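Local coordinates for proto-oncogene tyrosine-protein kinase receptor Ret (Danio rerio, PDB 7AMK), which is a receptor tyrosine kinase whose extracellular cadherin-like domains probably recognise GDNF bound to its co-receptor GFR alpha 1 and pass the signal to the kinase, at residues 22-27 and 149-154; 127-132 and 156-161; 135-140 and 221-226; 168-173 and 203-208. The protein carries 4 engineered substitutions. One frame throughout, in Å; residues are numbered along the deposited sequence.

Contact 1: 22-27 and 149-154; sequences LLQVIS and LRQLRR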
loop_
_atom_site.group_PDB
_atom_site.type_symbol
_atom_site.label_atom_id
_atom_site.label_comp_id
_atom_site.label_asym_id
_atom_site.label_seq_id
_atom_site.Cartn_x
_atom_site.Cartn_y
_atom_site.Cartn_z
ATOM N N LEU A 22 -62.548 9.970 3.236
ATOM C CA LEU A 22 -61.392 10.730 3.712
ATOM C C LEU A 22 -60.204 10.643 2.768
ATOM O O LEU A 22 -59.581 11.664 2.443
ATOM C CB LEU A 22 -60.961 10.239 5.106
ATOM C CG LEU A 22 -62.024 10.304 6.209
ATOM C CD1 LEU A 22 -61.517 9.703 7.529
ATOM C CD2 LEU A 22 -62.529 11.743 6.432
ATOM N N LEU A 23 -59.872 9.437 2.325
ATOM C CA LEU A 23 -58.740 9.229 1.437
ATOM C C LEU A 23 -58.775 7.773 0.995
ATOM O O LEU A 23 -59.539 6.963 1.525
ATOM C CB LEU A 23 -57.403 9.577 2.115
ATOM C CG LEU A 23 -57.124 8.950 3.496
ATOM C CD1 LEU A 23 -56.609 7.488 3.435
ATOM C CD2 LEU A 23 -56.173 9.821 4.308
ATOM N N GLN A 24 -57.938 7.458 0.011
ATOM C CA GLN A 24 -57.838 6.125 -0.568
ATOM C C GLN A 24 -56.394 5.639 -0.482
ATOM O O GLN A 24 -55.492 6.261 -1.060
ATOM C CB GLN A 24 -58.314 6.135 -2.015
ATOM C CG GLN A 24 -58.280 4.753 -2.652
ATOM C CD GLN A 24 -58.500 4.836 -4.144
ATOM O OE1 GLN A 24 -58.970 5.859 -4.641
ATOM N NE2 GLN A 24 -58.143 3.767 -4.874
ATOM N N VAL A 25 -56.178 4.563 0.285
ATOM C CA VAL A 25 -54.885 3.882 0.390
ATOM C C VAL A 25 -54.684 3.031 -0.854
ATOM O O VAL A 25 -55.585 2.276 -1.250
ATOM C CB VAL A 25 -54.843 2.991 1.643
ATOM C CG1 VAL A 25 -53.625 2.086 1.631
ATOM C CG2 VAL A 25 -54.888 3.814 2.901
ATOM N N ILE A 26 -53.495 3.116 -1.460
ATOM C CA ILE A 26 -53.183 2.409 -2.700
ATOM C C ILE A 26 -52.243 1.244 -2.416
ATOM O O ILE A 26 -51.247 1.399 -1.695
ATOM C CB ILE A 26 -52.554 3.339 -3.748
ATOM C CG1 ILE A 26 -53.485 4.503 -4.046
ATOM C CG2 ILE A 26 -52.197 2.542 -5.025
ATOM C CD1 ILE A 26 -54.675 4.103 -4.857
ATOM N N SER A 27 -52.538 0.090 -3.010
ATOM C CA SER A 27 -51.612 -1.035 -2.997
ATOM C C SER A 27 -51.330 -1.441 -4.432
ATOM O O SER A 27 -52.256 -1.572 -5.232
ATOM C CB SER A 27 -52.183 -2.232 -2.224
ATOM O OG SER A 27 -51.226 -3.273 -2.061
ATOM N N LEU A 149 -51.475 4.531 -8.769
ATOM C CA LEU A 149 -50.382 4.962 -7.930
ATOM C C LEU A 149 -50.827 5.913 -6.837
ATOM O O LEU A 149 -50.333 5.829 -5.715
ATOM C CB LEU A 149 -49.340 5.633 -8.814
ATOM C CG LEU A 149 -48.070 6.138 -8.193
ATOM C CD1 LEU A 149 -47.312 4.909 -7.762
ATOM C CD2 LEU A 149 -47.325 6.886 -9.280
ATOM N N ARG A 150 -51.732 6.834 -7.144
ATOM C CA ARG A 150 -52.161 7.816 -6.163
ATOM C C ARG A 150 -53.555 8.282 -6.550
ATOM O O ARG A 150 -53.802 8.582 -7.720
ATOM C CB ARG A 150 -51.180 9.004 -6.073
ATOM C CG ARG A 150 -51.717 10.228 -5.264
ATOM C CD ARG A 150 -50.631 11.277 -4.990
ATOM N NE ARG A 150 -49.557 10.565 -4.293
ATOM C CZ ARG A 150 -48.550 11.111 -3.626
ATOM N NH1 ARG A 150 -48.389 12.430 -3.565
ATOM N NH2 ARG A 150 -47.685 10.310 -3.003
ATOM N N GLN A 151 -54.459 8.308 -5.567
ATOM C CA GLN A 151 -55.769 8.939 -5.718
ATOM C C GLN A 151 -55.572 10.444 -5.628
ATOM O O GLN A 151 -55.086 10.948 -4.606
ATOM C CB GLN A 151 -56.738 8.453 -4.635
ATOM C CG GLN A 151 -58.146 9.152 -4.573
ATOM C CD GLN A 151 -58.867 9.255 -5.925
ATOM O OE1 GLN A 151 -59.054 10.340 -6.432
ATOM N NE2 GLN A 151 -59.256 8.128 -6.501
ATOM N N LEU A 152 -55.951 11.158 -6.689
ATOM C CA LEU A 152 -55.720 12.596 -6.778
ATOM C C LEU A 152 -56.833 13.456 -6.164
ATOM O O LEU A 152 -56.558 14.585 -5.750
ATOM C CB LEU A 152 -55.511 12.992 -8.253
ATOM C CG LEU A 152 -54.166 12.557 -8.840
ATOM C CD1 LEU A 152 -53.976 13.036 -10.278
ATOM C CD2 LEU A 152 -53.032 13.049 -7.944
ATOM N N ARG A 153 -58.077 12.983 -6.099
ATOM C CA ARG A 153 -59.147 13.776 -5.488
ATOM C C ARG A 153 -58.922 13.966 -3.988
ATOM O O ARG A 153 -58.621 13.017 -3.267
ATOM C CB ARG A 153 -60.511 13.108 -5.685
ATOM C CG ARG A 153 -61.140 13.286 -7.054
ATOM C CD ARG A 153 -62.362 12.372 -7.262
ATOM N NE ARG A 153 -62.013 10.950 -7.161
ATOM C CZ ARG A 153 -62.849 9.951 -7.432
ATOM N NH1 ARG A 153 -64.083 10.180 -7.846
ATOM N NH2 ARG A 153 -62.437 8.687 -7.287
ATOM N N ARG A 154 -59.119 15.194 -3.507
ATOM C CA ARG A 154 -59.138 15.437 -2.065
ATOM C C ARG A 154 -60.567 15.197 -1.592
ATOM O O ARG A 154 -61.424 16.069 -1.666
ATOM C CB ARG A 154 -58.626 16.832 -1.730
ATOM C CG ARG A 154 -57.181 17.071 -2.209
ATOM C CD ARG A 154 -56.478 18.137 -1.367
ATOM N NE ARG A 154 -56.540 17.882 0.075
ATOM C CZ ARG A 154 -56.068 18.716 0.994
ATOM N NH1 ARG A 154 -55.517 19.870 0.655
ATOM N NH2 ARG A 154 -56.152 18.386 2.282
HETATM O O HOH W 1 -53.836 7.688 -2.671
#
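Gln24 faces Gln151 and Ile26 faces Leu149 along two backbone runs that go in opposite directions, yet with Gln24 CA 6.2 Å from Gln151 CA and Ile26 CA 6.5 Å from Leu149 CA, no backbone hydrogen bond joins them. A water fills in instead, donating to Gln24 O and accepting from Gln151 N. Gln151 NE2 donates directly to Gln24 OE1 (2.9 Å, 161° at the hydrogen), and the two side chains meet at about a right angle. Each segment lies on an outermost strand of its own three-stranded sheet, one in cadherin-like domain 1 and one in the cadherin domain, consistent with the clamshell packing of RET's first two domains. Strand 147-151 carries a classic beta bulge where Leu149 and Arg150 both face Leu187 of strand 186-189. The Gln151 chain bends at chi2 (49°), and its amide offers NE2 to Gln24 and Thr184 O, OE1 to Arg153. Arg153 N lies 2.8 Å from Gln151 OE1, in the carbonyl plane on a lone pair; Arg153 NE, at 3.1 Å, stands 48° above that plane with a nearly straight N-H. An alanine here would probably leave Gln24 OE1 without this donor and the Arg153 guanidinium freer to turn. Ile26 lays CG1 and CG2 over the Leu149-Arg150 backbone, CG1 3.8 Å from Leu149 O.

Contact 2: 127-132 and 156-161; sequences STLCFP and THMSIC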
loop_
_atom_site.group_PDB
_atom_site.type_symbol
_atom_site.label_atom_id
_atom_site.label_comp_id
_atom_site.label_asym_id
_atom_site.label_seq_id
_atom_site.Cartn_x
_atom_site.Cartn_y
_atom_site.Cartn_z
ATOM N N SER A 127 -56.083 26.015 -4.995
ATOM C CA SER A 127 -54.899 25.171 -4.903
ATOM C C SER A 127 -55.041 24.127 -3.799
ATOM O O SER A 127 -54.687 22.962 -3.997
ATOM C CB SER A 127 -53.651 26.031 -4.691
ATOM O OG SER A 127 -53.766 26.805 -3.525
ATOM N N THR A 128 -55.597 24.522 -2.641
ATOM C CA THR A 128 -55.821 23.571 -1.555
ATOM C C THR A 128 -56.871 22.539 -1.941
ATOM O O THR A 128 -56.730 21.357 -1.617
ATOM C CB THR A 128 -56.268 24.297 -0.275
ATOM O OG1 THR A 128 -55.394 25.396 0.006
ATOM C CG2 THR A 128 -56.259 23.333 0.914
ATOM N N LEU A 129 -57.956 22.979 -2.593
ATOM C CA LEU A 129 -58.983 22.039 -3.032
ATOM C C LEU A 129 -58.397 20.969 -3.943
ATOM O O LEU A 129 -58.773 19.791 -3.864
ATOM C CB LEU A 129 -60.102 22.787 -3.756
ATOM C CG LEU A 129 -61.124 21.912 -4.499
ATOM C CD1 LEU A 129 -61.919 20.988 -3.547
ATOM C CD2 LEU A 129 -62.075 22.768 -5.323
ATOM N N CYS A 130 -57.470 21.370 -4.806
ATOM C CA CYS A 130 -56.846 20.539 -5.820
ATOM C C CYS A 130 -55.774 19.600 -5.262
ATOM O O CYS A 130 -55.756 18.409 -5.594
ATOM C CB CYS A 130 -56.246 21.458 -6.886
ATOM S SG CYS A 130 -57.494 21.999 -8.085
ATOM N N PHE A 131 -54.859 20.120 -4.441
ATOM C CA PHE A 131 -53.653 19.385 -4.087
ATOM C C PHE A 131 -53.345 19.529 -2.608
ATOM O O PHE A 131 -53.435 20.632 -2.058
ATOM C CB PHE A 131 -52.429 19.863 -4.876
ATOM C CG PHE A 131 -52.533 19.673 -6.356
ATOM C CD1 PHE A 131 -52.358 18.417 -6.932
ATOM C CD2 PHE A 131 -52.746 20.759 -7.187
ATOM C CE1 PHE A 131 -52.429 18.261 -8.308
ATOM C CE2 PHE A 131 -52.808 20.599 -8.572
ATOM C CZ PHE A 131 -52.659 19.344 -9.126
ATOM N N PRO A 132 -52.938 18.440 -1.955
ATOM C CA PRO A 132 -52.470 18.538 -0.568
ATOM C C PRO A 132 -51.399 19.603 -0.414
ATOM O O PRO A 132 -50.675 19.950 -1.349
ATOM C CB PRO A 132 -51.903 17.150 -0.282
ATOM C CG PRO A 132 -52.616 16.244 -1.257
ATOM C CD PRO A 132 -52.889 17.065 -2.478
ATOM N N THR A 156 -62.099 15.061 1.215
ATOM C CA THR A 156 -62.704 15.945 2.214
ATOM C C THR A 156 -63.157 17.270 1.598
ATOM O O THR A 156 -64.213 17.811 1.959
ATOM C CB THR A 156 -61.719 16.184 3.365
ATOM O OG1 THR A 156 -60.449 16.592 2.839
ATOM C CG2 THR A 156 -61.524 14.891 4.180
ATOM N N HIS A 157 -62.389 17.795 0.650
ATOM C CA HIS A 157 -62.674 19.118 0.116
ATOM C C HIS A 157 -63.754 19.112 -0.959
ATOM O O HIS A 157 -64.463 20.112 -1.124
ATOM C CB HIS A 157 -61.388 19.729 -0.412
ATOM C CG HIS A 157 -60.413 20.057 0.671
ATOM N ND1 HIS A 157 -59.674 19.092 1.325
ATOM C CD2 HIS A 157 -60.093 21.237 1.255
ATOM C CE1 HIS A 157 -58.914 19.669 2.239
ATOM N NE2 HIS A 157 -59.149 20.971 2.215
ATOM N N MET A 158 -63.915 18.012 -1.689
ATOM C CA MET A 158 -64.997 17.976 -2.663
ATOM C C MET A 158 -66.364 17.922 -1.986
ATOM O O MET A 158 -67.372 18.254 -2.620
ATOM C CB MET A 158 -64.789 16.803 -3.630
ATOM C CG MET A 158 -63.516 16.969 -4.498
ATOM S SD MET A 158 -63.012 15.550 -5.511
ATOM C CE MET A 158 -64.307 15.489 -6.747
ATOM N N SER A 159 -66.417 17.537 -0.706
ATOM C CA SER A 159 -67.648 17.658 0.077
ATOM C C SER A 159 -67.887 19.086 0.571
ATOM O O SER A 159 -69.038 19.490 0.781
ATOM C CB SER A 159 -67.605 16.709 1.276
ATOM O OG SER A 159 -68.589 17.085 2.237
ATOM N N ILE A 160 -66.816 19.847 0.793
ATOM C CA ILE A 160 -66.939 21.266 1.093
ATOM C C ILE A 160 -67.377 22.049 -0.141
ATOM O O ILE A 160 -68.097 23.047 -0.026
ATOM C CB ILE A 160 -65.597 21.790 1.621
ATOM C CG1 ILE A 160 -65.129 20.977 2.831
ATOM C CG2 ILE A 160 -65.677 23.284 1.902
ATOM C CD1 ILE A 160 -63.906 21.558 3.490
ATOM N N CYS A 161 -66.960 21.616 -1.335
ATOM C CA CYS A 161 -67.258 22.287 -2.601
ATOM C C CYS A 161 -68.027 21.369 -3.552
ATOM O O CYS A 161 -67.579 21.103 -4.672
ATOM C CB CYS A 161 -65.965 22.772 -3.255
ATOM S SG CYS A 161 -65.110 24.141 -2.392
#
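Leu129 reaches from one short helix to a second, weakly bonded one and lays its CD1 methyl 3.4 Å from His157 CB. Its CG stands anti to the backbone N (chi1 169°), and chi2 (63°) then sets CD1 against 156-161. The same CD1 is 3.6 Å from His157 O, an oxygen already engaged within its own segment by Cys161 N. The other branch serves a different neighbour: Leu129 CD2 approaches Cys161 CB at 4.4 Å, and the fork of leucine thus lets one residue touch both. CD1 also comes within 4.4 Å of Met158 CG, although Met158 is poorly ordered and its position is less certain. Leu129 and His157 run past one another in opposite directions, so they meet flank to flank.

His157 has its CG anti to its carbonyl carbon (chi1 -68°). Thr128 O sits over one face of the imidazole, and Thr128 CG2 comes to 4.0 Å from His157 NE2. Threonine suits this place because its methyl, anti to the backbone N, can meet the ring. No hydrogen bond crosses between the segments; the join is packing alone.

Each helix is tied near its C-terminal end by a disulfide, Cys130 to Cys207 and Cys161 to Cys121, and Thr128 O also receives Arg154 NH1. Helices 126-130 and 155-160 thus lie together against the sheet, Leu129 resting on Ile166 of strand 165-170 and on Val209 of strand 200-210, while Phe131 packs on Ile205 and Cys207.

Contact 3: 135-140 and 221-226; sequences ISNPHI and SLHVNI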
loop_
_atom_site.group_PDB
_atom_site.type_symbol
_atom_site.label_atom_id
_atom_site.label_comp_id
_atom_site.label_asym_id
_atom_site.label_seq_id
_atom_site.Cartn_x
_atom_site.Cartn_y
_atom_site.Cartn_z
ATOM N N ILE A 135 -46.886 17.646 -0.966
ATOM C CA ILE A 135 -47.129 16.437 -1.747
ATOM C C ILE A 135 -45.936 15.498 -1.594
ATOM O O ILE A 135 -44.824 15.816 -2.021
ATOM C CB ILE A 135 -47.387 16.765 -3.227
ATOM N N SER A 136 -46.167 14.343 -0.979
ATOM C CA SER A 136 -45.140 13.317 -0.856
ATOM C C SER A 136 -44.939 12.599 -2.190
ATOM O O SER A 136 -45.899 12.345 -2.922
ATOM C CB SER A 136 -45.559 12.314 0.210
ATOM O OG SER A 136 -46.851 11.806 -0.111
ATOM N N ASN A 137 -43.687 12.264 -2.507
ATOM C CA ASN A 137 -43.380 11.714 -3.831
ATOM C C ASN A 137 -43.474 10.189 -3.828
ATOM O O ASN A 137 -42.822 9.536 -3.004
ATOM C CB ASN A 137 -42.004 12.144 -4.297
ATOM C CG ASN A 137 -41.935 13.621 -4.626
ATOM O OD1 ASN A 137 -42.842 14.191 -5.265
ATOM N ND2 ASN A 137 -40.845 14.254 -4.196
ATOM N N PRO A 138 -44.260 9.588 -4.696
ATOM C CA PRO A 138 -44.415 8.131 -4.640
ATOM C C PRO A 138 -43.156 7.440 -5.156
ATOM O O PRO A 138 -42.226 8.063 -5.677
ATOM C CB PRO A 138 -45.648 7.870 -5.522
ATOM C CG PRO A 138 -45.746 9.058 -6.417
ATOM C CD PRO A 138 -45.163 10.223 -5.666
ATOM N N HIS A 139 -43.106 6.133 -4.946
ATOM C CA HIS A 139 -42.010 5.347 -5.476
ATOM C C HIS A 139 -42.592 4.070 -6.020
ATOM O O HIS A 139 -43.571 3.561 -5.477
ATOM C CB HIS A 139 -40.944 5.030 -4.417
ATOM C CG HIS A 139 -41.485 4.330 -3.205
ATOM N ND1 HIS A 139 -41.739 2.974 -3.174
ATOM C CD2 HIS A 139 -41.832 4.804 -1.981
ATOM C CE1 HIS A 139 -42.212 2.642 -1.984
ATOM N NE2 HIS A 139 -42.281 3.734 -1.243
ATOM N N ILE A 140 -42.020 3.581 -7.113
ATOM C CA ILE A 140 -42.321 2.249 -7.603
ATOM C C ILE A 140 -40.989 1.563 -7.888
ATOM O O ILE A 140 -39.944 2.204 -7.996
ATOM C CB ILE A 140 -43.205 2.284 -8.859
ATOM C CG1 ILE A 140 -42.556 3.197 -9.896
ATOM C CG2 ILE A 140 -44.553 2.853 -8.552
ATOM C CD1 ILE A 140 -43.263 3.201 -11.218
ATOM N N SER A 221 -46.068 20.382 -9.404
ATOM C CA SER A 221 -44.898 19.617 -9.807
ATOM C C SER A 221 -44.601 18.512 -8.792
ATOM O O SER A 221 -44.512 18.788 -7.598
ATOM C CB SER A 221 -43.698 20.552 -9.914
ATOM O OG SER A 221 -42.612 19.899 -10.514
ATOM N N LEU A 222 -44.465 17.268 -9.252
ATOM C CA LEU A 222 -43.987 16.218 -8.368
ATOM C C LEU A 222 -43.098 15.257 -9.153
ATOM O O LEU A 222 -42.854 15.434 -10.348
ATOM C CB LEU A 222 -45.150 15.500 -7.682
ATOM C CG LEU A 222 -46.014 14.576 -8.531
ATOM C CD1 LEU A 222 -46.838 13.640 -7.647
ATOM C CD2 LEU A 222 -46.905 15.424 -9.433
ATOM N N HIS A 223 -42.587 14.236 -8.468
ATOM C CA HIS A 223 -41.766 13.259 -9.166
ATOM C C HIS A 223 -41.895 11.911 -8.493
ATOM O O HIS A 223 -42.204 11.817 -7.297
ATOM C CB HIS A 223 -40.296 13.692 -9.227
ATOM C CG HIS A 223 -39.599 13.678 -7.906
ATOM N ND1 HIS A 223 -39.115 12.517 -7.334
ATOM C CD2 HIS A 223 -39.265 14.680 -7.062
ATOM C CE1 HIS A 223 -38.522 12.805 -6.192
ATOM N NE2 HIS A 223 -38.603 14.109 -5.999
ATOM N N VAL A 224 -41.651 10.862 -9.277
ATOM C CA VAL A 224 -41.780 9.479 -8.832
ATOM C C VAL A 224 -40.376 8.879 -8.767
ATOM O O VAL A 224 -39.612 8.974 -9.733
ATOM C CB VAL A 224 -42.705 8.665 -9.764
ATOM C CG1 VAL A 224 -42.806 7.213 -9.298
ATOM C CG2 VAL A 224 -44.136 9.335 -9.928
ATOM N N ASN A 225 -40.029 8.290 -7.628
ATOM C CA ASN A 225 -38.735 7.640 -7.493
ATOM C C ASN A 225 -38.836 6.209 -8.010
ATOM O O ASN A 225 -39.857 5.556 -7.817
ATOM C CB ASN A 225 -38.264 7.640 -6.036
ATOM C CG ASN A 225 -37.997 9.056 -5.486
ATOM O OD1 ASN A 225 -37.061 9.726 -5.901
ATOM N ND2 ASN A 225 -38.812 9.487 -4.535
ATOM N N ILE A 226 -37.809 5.750 -8.732
ATOM C CA ILE A 226 -37.783 4.387 -9.272
ATOM C C ILE A 226 -36.771 3.573 -8.478
ATOM O O ILE A 226 -35.570 3.885 -8.476
ATOM C CB ILE A 226 -37.447 4.342 -10.772
ATOM C CG1 ILE A 226 -38.344 5.287 -11.613
ATOM C CG2 ILE A 226 -37.550 2.895 -11.273
ATOM C CD1 ILE A 226 -39.863 5.016 -11.563
HETATM O O HOH W 2 -40.123 8.070 -2.683
#
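Ile140, Val224 and Ile226 make the apolar centre, with Pro138 beside them. Ile140 CG1 is 3.7 Å from Ile226 CD1, the two side chains lying side by side and pointing the same way, and it is also 4.1 Å from Val224 CG1. Ile140 CG1 stands between the backbone N and the carbonyl carbon (chi1 53°), the branch that meets both partners. Pro138 CG touches Val224 CG2 at 3.9 Å, a rigid ring crossing a branched chain at about a right angle. Leu149 of strand 147-151 packs on Pro138, Ile140 and Val224 and extends this core.

Outward from it the backbones are bonded as parallel strands: Asn225 N donates to Pro138 O (2.9 Å), and Asn225 O in turn accepts from Ile140 N (3.0 Å). Proline has no N-H to give, but its carbonyl still accepts. His139 and Asn225 lie on the sheet face away from Ile140 and Ile226, and the His139 ring stacks on Tyr227.

At the polar edge the Asn137 amide lies over the His223 ring, its CG 3.6 Å above the ring plane and over the centre. Asn137 ND2, over the same face, is 2.9 Å from His223 NE2, at an angle too poor for a hydrogen bond, and Asn137 CB adds a CH-pi contact. OD1 accepts from His223 N (3.2 Å), the donor standing 63° out of the carbonyl plane. A water joins Asn137 O to Asn225 ND2.

This parallel pairing of the first strand with the last is typical of the cadherin fold, and both strands lead on to the calcium-binding residues Glu142, Asp228 and Glu229.

Contact 4: 168-173 and 203-208; sequences YGVVAG and LDIVCM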
loop_
_atom_site.group_PDB
_atom_site.type_symbol
_atom_site.label_atom_id
_atom_site.label_comp_id
_atom_site.label_asym_id
_atom_site.label_seq_id
_atom_site.Cartn_x
_atom_site.Cartn_y
_atom_site.Cartn_z
ATOM N N TYR A 168 -58.368 15.755 -13.294
ATOM C CA TYR A 168 -56.912 15.825 -13.235
ATOM C C TYR A 168 -56.314 15.272 -14.521
ATOM O O TYR A 168 -56.930 14.449 -15.199
ATOM C CB TYR A 168 -56.354 15.035 -12.035
ATOM C CG TYR A 168 -56.721 15.623 -10.714
ATOM C CD1 TYR A 168 -57.917 15.288 -10.090
ATOM C CD2 TYR A 168 -55.889 16.547 -10.080
ATOM C CE1 TYR A 168 -58.269 15.833 -8.866
ATOM C CE2 TYR A 168 -56.233 17.104 -8.892
ATOM C CZ TYR A 168 -57.434 16.749 -8.282
ATOM O OH TYR A 168 -57.773 17.307 -7.070
ATOM N N GLY A 169 -55.115 15.749 -14.867
ATOM C CA GLY A 169 -54.362 15.175 -15.967
ATOM C C GLY A 169 -52.867 15.228 -15.739
ATOM O O GLY A 169 -52.368 16.067 -14.985
ATOM N N VAL A 170 -52.146 14.316 -16.376
ATOM C CA VAL A 170 -50.692 14.426 -16.464
ATOM C C VAL A 170 -50.353 15.290 -17.664
ATOM O O VAL A 170 -50.746 14.978 -18.795
ATOM C CB VAL A 170 -49.999 13.062 -16.584
ATOM C CG1 VAL A 170 -48.505 13.283 -16.840
ATOM C CG2 VAL A 170 -50.152 12.273 -15.320
ATOM N N VAL A 171 -49.613 16.366 -17.416
ATOM C CA VAL A 171 -49.138 17.231 -18.486
ATOM C C VAL A 171 -47.914 16.568 -19.104
ATOM O O VAL A 171 -46.860 16.468 -18.463
ATOM C CB VAL A 171 -48.814 18.635 -17.979
ATOM C CG1 VAL A 171 -47.814 19.278 -18.871
ATOM C CG2 VAL A 171 -50.081 19.468 -17.948
ATOM N N ALA A 172 -48.058 16.097 -20.352
ATOM C CA ALA A 172 -47.021 15.316 -21.024
ATOM C C ALA A 172 -46.326 16.205 -22.045
ATOM O O ALA A 172 -46.821 16.378 -23.161
ATOM C CB ALA A 172 -47.611 14.075 -21.682
ATOM N N GLY A 173 -45.188 16.780 -21.658
ATOM C CA GLY A 173 -44.327 17.413 -22.639
ATOM C C GLY A 173 -43.731 16.341 -23.525
ATOM O O GLY A 173 -44.069 16.222 -24.708
ATOM N N LEU A 203 -42.968 14.929 -12.942
ATOM C CA LEU A 203 -44.343 15.010 -13.404
ATOM C C LEU A 203 -44.902 16.370 -13.018
ATOM O O LEU A 203 -44.547 16.935 -11.973
ATOM C CB LEU A 203 -45.224 13.883 -12.799
ATOM C CG LEU A 203 -44.821 12.425 -13.107
ATOM C CD1 LEU A 203 -45.791 11.380 -12.471
ATOM C CD2 LEU A 203 -44.773 12.218 -14.619
ATOM N N ASP A 204 -45.732 16.908 -13.903
ATOM C CA ASP A 204 -46.570 18.060 -13.615
ATOM C C ASP A 204 -48.025 17.619 -13.735
ATOM O O ASP A 204 -48.463 17.199 -14.812
ATOM C CB ASP A 204 -46.260 19.234 -14.560
ATOM C CG ASP A 204 -46.439 20.605 -13.877
ATOM O OD1 ASP A 204 -46.530 20.659 -12.638
ATOM O OD2 ASP A 204 -46.498 21.638 -14.579
ATOM N N ILE A 205 -48.755 17.676 -12.607
ATOM C CA ILE A 205 -50.183 17.376 -12.524
ATOM C C ILE A 205 -50.977 18.671 -12.728
ATOM O O ILE A 205 -50.626 19.721 -12.175
ATOM C CB ILE A 205 -50.504 16.737 -11.156
ATOM C CG1 ILE A 205 -49.645 15.488 -10.908
ATOM C CG2 ILE A 205 -51.986 16.379 -11.020
ATOM C CD1 ILE A 205 -49.690 14.448 -12.038
ATOM N N VAL A 206 -52.036 18.614 -13.539
ATOM C CA VAL A 206 -52.953 19.736 -13.743
ATOM C C VAL A 206 -54.297 19.378 -13.132
ATOM O O VAL A 206 -54.829 18.283 -13.370
ATOM C CB VAL A 206 -53.126 20.092 -15.232
ATOM C CG1 VAL A 206 -53.826 18.974 -15.963
ATOM C CG2 VAL A 206 -53.949 21.363 -15.374
ATOM N N CYS A 207 -54.846 20.310 -12.354
ATOM C CA CYS A 207 -56.173 20.211 -11.759
ATOM C C CYS A 207 -57.085 21.243 -12.439
ATOM O O CYS A 207 -56.747 22.430 -12.491
ATOM C CB CYS A 207 -56.088 20.448 -10.252
ATOM S SG CYS A 207 -57.628 20.389 -9.362
ATOM N N MET A 208 -58.221 20.784 -12.974
ATOM C CA MET A 208 -59.160 21.636 -13.709
ATOM C C MET A 208 -60.482 21.678 -12.960
ATOM O O MET A 208 -61.088 20.640 -12.710
ATOM C CB MET A 208 -59.364 21.133 -15.138
ATOM C CG MET A 208 -58.065 21.131 -15.924
ATOM S SD MET A 208 -58.068 20.173 -17.446
ATOM C CE MET A 208 -58.424 21.508 -18.609
#
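Gly169 O accepts a hydrogen bond from Val206 N at 2.9 Å, nearly straight at 175°, and also receives a CA-H...O contact from Ile205 CA. Gly169 N returns a bond to Val206 O, making a hydrogen-bonded antiparallel pair, and Val171 N donates to Asp204 O further along. Glycine suits the spot because Val206 CG1 lies across its backbone, 3.4 Å from Gly169 O; a CB placed at Gly169 would be about 3.5 Å from that CG1. Strand 165-170 is an outermost strand of the four-stranded mixed sheet of the cadherin domain, and strand 200-210 joins it to strand 215-227. On the other face Val170 CG2 touches Ile205 CD1 at 4.0 Å, and Tyr168 sits with CE2 3.6 Å from Cys207 SG, an oblique sulfur-aromatic contact. Tyr168 CG stands anti to the carbonyl carbon (chi1 -67°), and chi2 (87°) turns CD2 to meet Ile205 CG2 at 4.0 Å. Its hydroxyl donates to Cys130 O, linking strand 165-170 to the end of helix 126-130 next to the Cys130–Cys207 disulfide. An alanine here would probably open a gap beside Cys207 SG and Ile205 CG2 and would leave Cys130 O without its hydroxyl partner. At the outer end Val171 CG2 packs on Val206 CB at 4.1 Å.

In the fold
From the N terminus, segment 22-27 of the first domain opens contact 1, and 127-132 and 135-140 open contacts 2 and 3 before 149-154 closes contact 1. Contact 2 then closes at 156-161. Contacts 1, 2 and 3 therefore cross one another along the chain. Contact 4 opens at 168-173 and closes at 203-208, all within the loop that contact 3 shuts at 221-226; it follows contacts 1 and 2 in series. Contact 1 ties the two domains, contact 2 sets helix 126-130 beside helix 155-160, and contacts 3 and 4 bind opposite edge strands into one sheet. Leu152 packing on Ile205 joins contacts 1 and 4, and Arg150 to Ser136 O links contacts 1 and 3.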